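PDB 3NRN: amine oxidase domain-containing protein from Pyrococcus furiosus, which binds AMP and probably acts as an oxidoreductase related to the flavin-containing amine oxidases, although its own substrate and reaction are unknown. Local coordinates for residues V76-S81 / G180-R185; P280-I286 / F297-A302. Residues are numbered along the deposited sequence.

Contact 1: residues V76-S81 / G180-R185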
loop_
_atom_site.group_PDB
_atom_site.type_symbol
_atom_site.label_atom_id
_atom_site.label_comp_id
_atom_site.label_asym_id
_atom_site.label_seq_id
_atom_site.Cartn_x
_atom_site.Cartn_y
_atom_site.Cartn_z
ATOM N N VAL A 76 -16.675 -4.085 5.836
ATOM C CA VAL A 76 -15.369 -4.562 6.258
ATOM C C VAL A 76 -15.026 -4.020 7.628
ATOM O O VAL A 76 -15.136 -2.817 7.870
ATOM C CB VAL A 76 -14.277 -4.127 5.268
ATOM C CG1 VAL A 76 -12.912 -4.577 5.766
ATOM C CG2 VAL A 76 -14.564 -4.718 3.901
ATOM N N GLU A 77 -14.606 -4.906 8.525
ATOM C CA GLU A 77 -14.258 -4.477 9.872
ATOM C C GLU A 77 -12.799 -4.108 9.995
ATOM O O GLU A 77 -11.917 -4.969 9.935
ATOM C CB GLU A 77 -14.589 -5.554 10.903
ATOM C CG GLU A 77 -14.083 -5.201 12.296
ATOM C CD GLU A 77 -14.744 -6.011 13.389
ATOM O OE1 GLU A 77 -14.753 -7.255 13.283
ATOM O OE2 GLU A 77 -15.250 -5.400 14.354
ATOM N N ILE A 78 -12.567 -2.812 10.181
ATOM C CA ILE A 78 -11.232 -2.252 10.323
ATOM C C ILE A 78 -11.142 -1.621 11.707
ATOM O O ILE A 78 -11.945 -0.756 12.042
ATOM C CB ILE A 78 -10.996 -1.142 9.288
ATOM C CG1 ILE A 78 -11.185 -1.696 7.878
ATOM C CG2 ILE A 78 -9.597 -0.553 9.465
ATOM C CD1 ILE A 78 -11.248 -0.616 6.812
ATOM N N VAL A 79 -10.160 -2.032 12.503
ATOM C CA VAL A 79 -10.010 -1.471 13.843
ATOM C C VAL A 79 -8.656 -0.791 14.028
ATOM O O VAL A 79 -7.610 -1.435 13.909
ATOM C CB VAL A 79 -10.160 -2.567 14.930
ATOM C CG1 VAL A 79 -9.967 -1.955 16.316
ATOM C CG2 VAL A 79 -11.529 -3.235 14.814
ATOM N N ASN A 80 -8.680 0.508 14.323
ATOM C CA ASN A 80 -7.450 1.260 14.537
ATOM C C ASN A 80 -6.603 0.660 15.649
ATOM O O ASN A 80 -7.129 0.155 16.639
ATOM C CB ASN A 80 -7.750 2.721 14.888
ATOM C CG ASN A 80 -8.207 3.530 13.690
ATOM O OD1 ASN A 80 -7.915 3.184 12.541
ATOM N ND2 ASN A 80 -8.911 4.630 13.955
ATOM N N SER A 81 -5.286 0.731 15.473
ATOM C CA SER A 81 -4.323 0.220 16.444
ATOM C C SER A 81 -4.435 0.965 17.777
ATOM O O SER A 81 -4.450 2.197 17.778
ATOM C CB SER A 81 -2.904 0.397 15.896
ATOM O OG SER A 81 -2.725 -0.306 14.682
ATOM N N GLY A 180 -3.287 6.833 12.931
ATOM C CA GLY A 180 -2.516 5.616 12.753
ATOM C C GLY A 180 -3.218 4.527 11.968
ATOM O O GLY A 180 -4.336 4.725 11.497
ATOM N N PRO A 181 -2.590 3.345 11.843
ATOM C CA PRO A 181 -3.102 2.182 11.116
ATOM C C PRO A 181 -4.218 1.414 11.799
ATOM O O PRO A 181 -4.592 1.694 12.936
ATOM C CB PRO A 181 -1.858 1.323 10.949
ATOM C CG PRO A 181 -1.205 1.500 12.280
ATOM C CD PRO A 181 -1.325 3.007 12.521
ATOM N N GLY A 182 -4.731 0.422 11.078
ATOM C CA GLY A 182 -5.794 -0.414 11.591
ATOM C C GLY A 182 -5.724 -1.775 10.935
ATOM O O GLY A 182 -5.324 -1.889 9.774
ATOM N N LEU A 183 -6.101 -2.804 11.689
ATOM C CA LEU A 183 -6.101 -4.178 11.204
ATOM C C LEU A 183 -7.449 -4.509 10.571
ATOM O O LEU A 183 -8.468 -3.902 10.901
ATOM C CB LEU A 183 -5.826 -5.142 12.359
ATOM C CG LEU A 183 -4.458 -5.061 13.044
ATOM C CD1 LEU A 183 -4.382 -6.109 14.154
ATOM C CD2 LEU A 183 -3.359 -5.302 12.026
ATOM N N ILE A 184 -7.443 -5.487 9.670
ATOM C CA ILE A 184 -8.640 -5.903 8.959
ATOM C C ILE A 184 -9.095 -7.306 9.364
ATOM O O ILE A 184 -8.366 -8.277 9.170
ATOM C CB ILE A 184 -8.389 -5.936 7.439
ATOM C CG1 ILE A 184 -7.640 -4.675 6.997
ATOM C CG2 ILE A 184 -9.710 -6.065 6.706
ATOM C CD1 ILE A 184 -7.170 -4.734 5.574
ATOM N N ARG A 185 -10.297 -7.425 9.910
ATOM C CA ARG A 185 -10.781 -8.749 10.285
ATOM C C ARG A 185 -10.932 -9.537 8.995
ATOM O O ARG A 185 -11.485 -9.031 8.006
ATOM C CB ARG A 185 -12.128 -8.660 11.012
ATOM C CG ARG A 185 -12.730 -10.019 11.375
ATOM C CD ARG A 185 -13.885 -9.862 12.362
ATOM N NE ARG A 185 -13.410 -9.436 13.677
ATOM C CZ ARG A 185 -12.718 -10.213 14.505
ATOM N NH1 ARG A 185 -12.426 -11.463 14.158
ATOM N NH2 ARG A 185 -12.300 -9.740 15.671
HETATM O O HOH W 1 -13.987 -7.649 7.919
HETATM O O HOH W 2 -13.433 -6.899 16.308
#
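Glu-77 and Arg-185, the two residues most covered by this contact, meet twice. Backbone joins backbone through Arg-185 N to Glu-77 O (2.9 Å, 167° at the hydrogen), and the side chains form a salt bridge, Arg-185 NE to Glu-77 OE1 at 2.6 Å, although crowding around OE1 makes its position less certain. One water links Glu-77 N to Arg-185 O, at 2.9 Å from each. The strands themselves, 78-80 and 182-184, run antiparallel at 157° with axes 4.3 Å apart, and the pair Val-79/Leu-183 is hydrogen-bonded in both directions (Val-79 N to Leu-183 O and Leu-183 N to Val-79 O, 3.0 Å each). Strand 182-184 is the middle of a three-stranded antiparallel sheet, with strand 56-57 along its other edge. At the far end Pro-181, third in buried area, meets Ser-81: Pro-181 O accepts a hydrogen bond from Ser-81 N (2.8 Å), while Pro-181 CG lies 3.4 Å from Ser-81 OG. Between these ends, Asn-80 CA and Gly-182 CA approach to 3.8 Å, and a CB on Gly-182 would crowd Val-79 O.

Contact 2: residues P280-I286 / F297-A302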
loop_
_atom_site.group_PDB
_atom_site.type_symbol
_atom_site.label_atom_id
_atom_site.label_comp_id
_atom_site.label_asym_id
_atom_site.label_seq_id
_atom_site.Cartn_x
_atom_site.Cartn_y
_atom_site.Cartn_z
ATOM N N PRO A 280 -0.927 -13.135 22.181
ATOM C CA PRO A 280 -0.442 -11.962 21.450
ATOM C C PRO A 280 0.623 -11.237 22.260
ATOM O O PRO A 280 0.451 -11.007 23.457
ATOM C CB PRO A 280 -1.707 -11.129 21.254
ATOM C CG PRO A 280 -2.570 -11.532 22.415
ATOM C CD PRO A 280 -2.372 -13.021 22.441
ATOM N N ARG A 281 1.719 -10.877 21.600
ATOM C CA ARG A 281 2.829 -10.209 22.262
ATOM C C ARG A 281 2.805 -8.688 22.163
ATOM O O ARG A 281 3.435 -8.004 22.967
ATOM C CB ARG A 281 4.159 -10.727 21.698
ATOM C CG ARG A 281 4.353 -12.236 21.800
ATOM C CD ARG A 281 4.270 -12.718 23.243
ATOM N NE ARG A 281 4.400 -14.171 23.354
ATOM C CZ ARG A 281 5.549 -14.836 23.265
ATOM N NH1 ARG A 281 6.688 -14.183 23.064
ATOM N NH2 ARG A 281 5.557 -16.159 23.371
ATOM N N ILE A 282 2.092 -8.146 21.183
ATOM C CA ILE A 282 2.052 -6.697 21.046
ATOM C C ILE A 282 0.644 -6.132 20.890
ATOM O O ILE A 282 0.410 -4.950 21.139
ATOM C CB ILE A 282 2.940 -6.232 19.859
ATOM C CG1 ILE A 282 2.406 -6.796 18.545
ATOM C CG2 ILE A 282 4.378 -6.716 20.061
ATOM C CD1 ILE A 282 3.181 -6.329 17.325
ATOM N N GLY A 283 -0.297 -6.979 20.488
ATOM C CA GLY A 283 -1.665 -6.522 20.314
ATOM C C GLY A 283 -1.857 -5.721 19.037
ATOM O O GLY A 283 -0.978 -5.700 18.174
ATOM N N ASN A 284 -3.005 -5.056 18.919
ATOM C CA ASN A 284 -3.313 -4.252 17.737
ATOM C C ASN A 284 -2.519 -2.952 17.709
ATOM O O ASN A 284 -2.996 -1.911 18.168
ATOM C CB ASN A 284 -4.811 -3.931 17.684
ATOM C CG ASN A 284 -5.202 -3.185 16.420
ATOM O OD1 ASN A 284 -4.366 -2.930 15.553
ATOM N ND2 ASN A 284 -6.480 -2.834 16.311
ATOM N N THR A 285 -1.310 -3.019 17.162
ATOM C CA THR A 285 -0.434 -1.856 17.051
ATOM C C THR A 285 0.720 -2.233 16.125
ATOM O O THR A 285 0.823 -3.380 15.688
ATOM C CB THR A 285 0.158 -1.463 18.433
ATOM O OG1 THR A 285 -0.882 -1.446 19.414
ATOM C CG2 THR A 285 0.780 -0.076 18.381
ATOM N N ILE A 286 1.573 -1.267 15.809
ATOM C CA ILE A 286 2.738 -1.539 14.981
ATOM C C ILE A 286 3.949 -1.130 15.806
ATOM O O ILE A 286 3.864 -0.219 16.628
ATOM C CB ILE A 286 2.737 -0.725 13.674
ATOM C CG1 ILE A 286 2.570 0.762 13.984
ATOM C CG2 ILE A 286 1.644 -1.226 12.754
ATOM C CD1 ILE A 286 2.595 1.646 12.755
ATOM N N PHE A 297 7.276 -4.059 12.660
ATOM C CA PHE A 297 6.469 -5.265 12.585
ATOM C C PHE A 297 5.119 -5.066 13.254
ATOM O O PHE A 297 4.937 -4.134 14.035
ATOM C CB PHE A 297 7.217 -6.453 13.215
ATOM C CG PHE A 297 7.522 -6.287 14.685
ATOM C CD1 PHE A 297 6.562 -6.579 15.652
ATOM C CD2 PHE A 297 8.780 -5.851 15.100
ATOM C CE1 PHE A 297 6.847 -6.444 17.009
ATOM C CE2 PHE A 297 9.077 -5.711 16.457
ATOM C CZ PHE A 297 8.105 -6.009 17.414
ATOM N N ASN A 298 4.172 -5.935 12.916
ATOM C CA ASN A 298 2.835 -5.877 13.488
ATOM C C ASN A 298 2.408 -7.285 13.895
ATOM O O ASN A 298 3.168 -8.244 13.728
ATOM C CB ASN A 298 1.844 -5.272 12.475
ATOM C CG ASN A 298 1.376 -6.273 11.418
ATOM O OD1 ASN A 298 2.083 -7.215 11.075
ATOM N ND2 ASN A 298 0.175 -6.052 10.889
ATOM N N GLU A 299 1.197 -7.399 14.428
ATOM C CA GLU A 299 0.652 -8.680 14.874
ATOM C C GLU A 299 -0.814 -8.740 14.440
ATOM O O GLU A 299 -1.725 -8.546 15.245
ATOM C CB GLU A 299 0.780 -8.768 16.398
ATOM C CG GLU A 299 0.252 -10.039 17.030
ATOM C CD GLU A 299 0.635 -10.140 18.497
ATOM O OE1 GLU A 299 1.620 -10.837 18.817
ATOM O OE2 GLU A 299 -0.040 -9.504 19.330
ATOM N N PRO A 300 -1.055 -9.032 13.153
ATOM C CA PRO A 300 -2.399 -9.117 12.566
ATOM C C PRO A 300 -3.429 -9.973 13.300
ATOM O O PRO A 300 -4.617 -9.648 13.294
ATOM C CB PRO A 300 -2.124 -9.600 11.138
ATOM C CG PRO A 300 -0.872 -10.397 11.281
ATOM C CD PRO A 300 -0.041 -9.559 12.220
ATOM N N SER A 301 -2.982 -11.051 13.938
ATOM C CA SER A 301 -3.893 -11.931 14.667
ATOM C C SER A 301 -4.370 -11.298 15.974
ATOM O O SER A 301 -5.210 -11.860 16.675
ATOM C CB SER A 301 -3.207 -13.265 14.972
ATOM O OG SER A 301 -2.093 -13.068 15.823
ATOM N N ALA A 302 -3.831 -10.129 16.299
ATOM C CA ALA A 302 -4.219 -9.428 17.515
ATOM C C ALA A 302 -5.668 -8.963 17.409
ATOM O O ALA A 302 -6.262 -8.549 18.402
ATOM C CB ALA A 302 -3.303 -8.236 17.752
HETATM O O HOH W 3 -0.615 -5.512 15.206
#
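Glu-299 reaches with an extended side chain (chi1 and chi2 both t) across to the loop backbone at 281-283, and has more surface covered here than any other residue of the contact. Its carboxylate meets three successive backbone amides: Arg-281 N donates to Glu-299 OE1 at 2.8 Å, while Ile-282 N at 3.1 Å and Gly-283 N at 2.8 Å both donate to Glu-299 OE2. The angles at hydrogen, 155 to 160°, support all three bonds, though the position of OE1 is less sure. Gly-283 has a phi of +76°, a conformation readily adopted by glycine.

Ile-282 supplies the apolar part. Its CG1 lies 3.3 Å from Glu-299 CB, and its CD1 meets the edge of the Phe-297 ring, 3.7 Å from Phe-297 CE1. Further along, a water bridges the two backbones: it donates to Gly-283 O (3.0 Å) and Thr-285 O (2.6 Å) and accepts from Glu-299 N (2.7 Å). Asn-284, centre of an inverse gamma turn, directs its side-chain amide to Val-79 and Ser-81.

The contact thus joins the loop after strand 269-277 to the end of strand 296-298, a member of the seven-stranded mixed sheet; Asn-298 carries that sheet on by backbone bonding to Met-316. Because a single carboxylate collects three main-chain N-H groups, the loop backbone is held by a side chain acting as acceptor, with no cationic side chain of the loop engaged across the contact, consistent with a carboxylate whose charge, if ionised, is partly offset by the amide N-H groups.

In the fold
Contact 1 closes before contact 2 opens along the chain, yet their centres lie only about 11 Å apart, on the same side of the chain's centre. They belong to different sheets: contact 1 to the three-stranded antiparallel one, contact 2 at neighbouring inner strands (286-288 and 296-298) of the seven-stranded mixed one. Asn-284 bridges them, with Asn-284 ND2 3.0 Å from Val-79 O and Asn-284 OD1 3.2 Å from Ser-81 OG, both probable hydrogen bonds, while Leu-183 packs against Asn-284 and Asn-298. Both contacts are away from the AMP site; the Ile-184 side chain is about 13 Å from the nucleotide. Together they fasten the two sheets to each other.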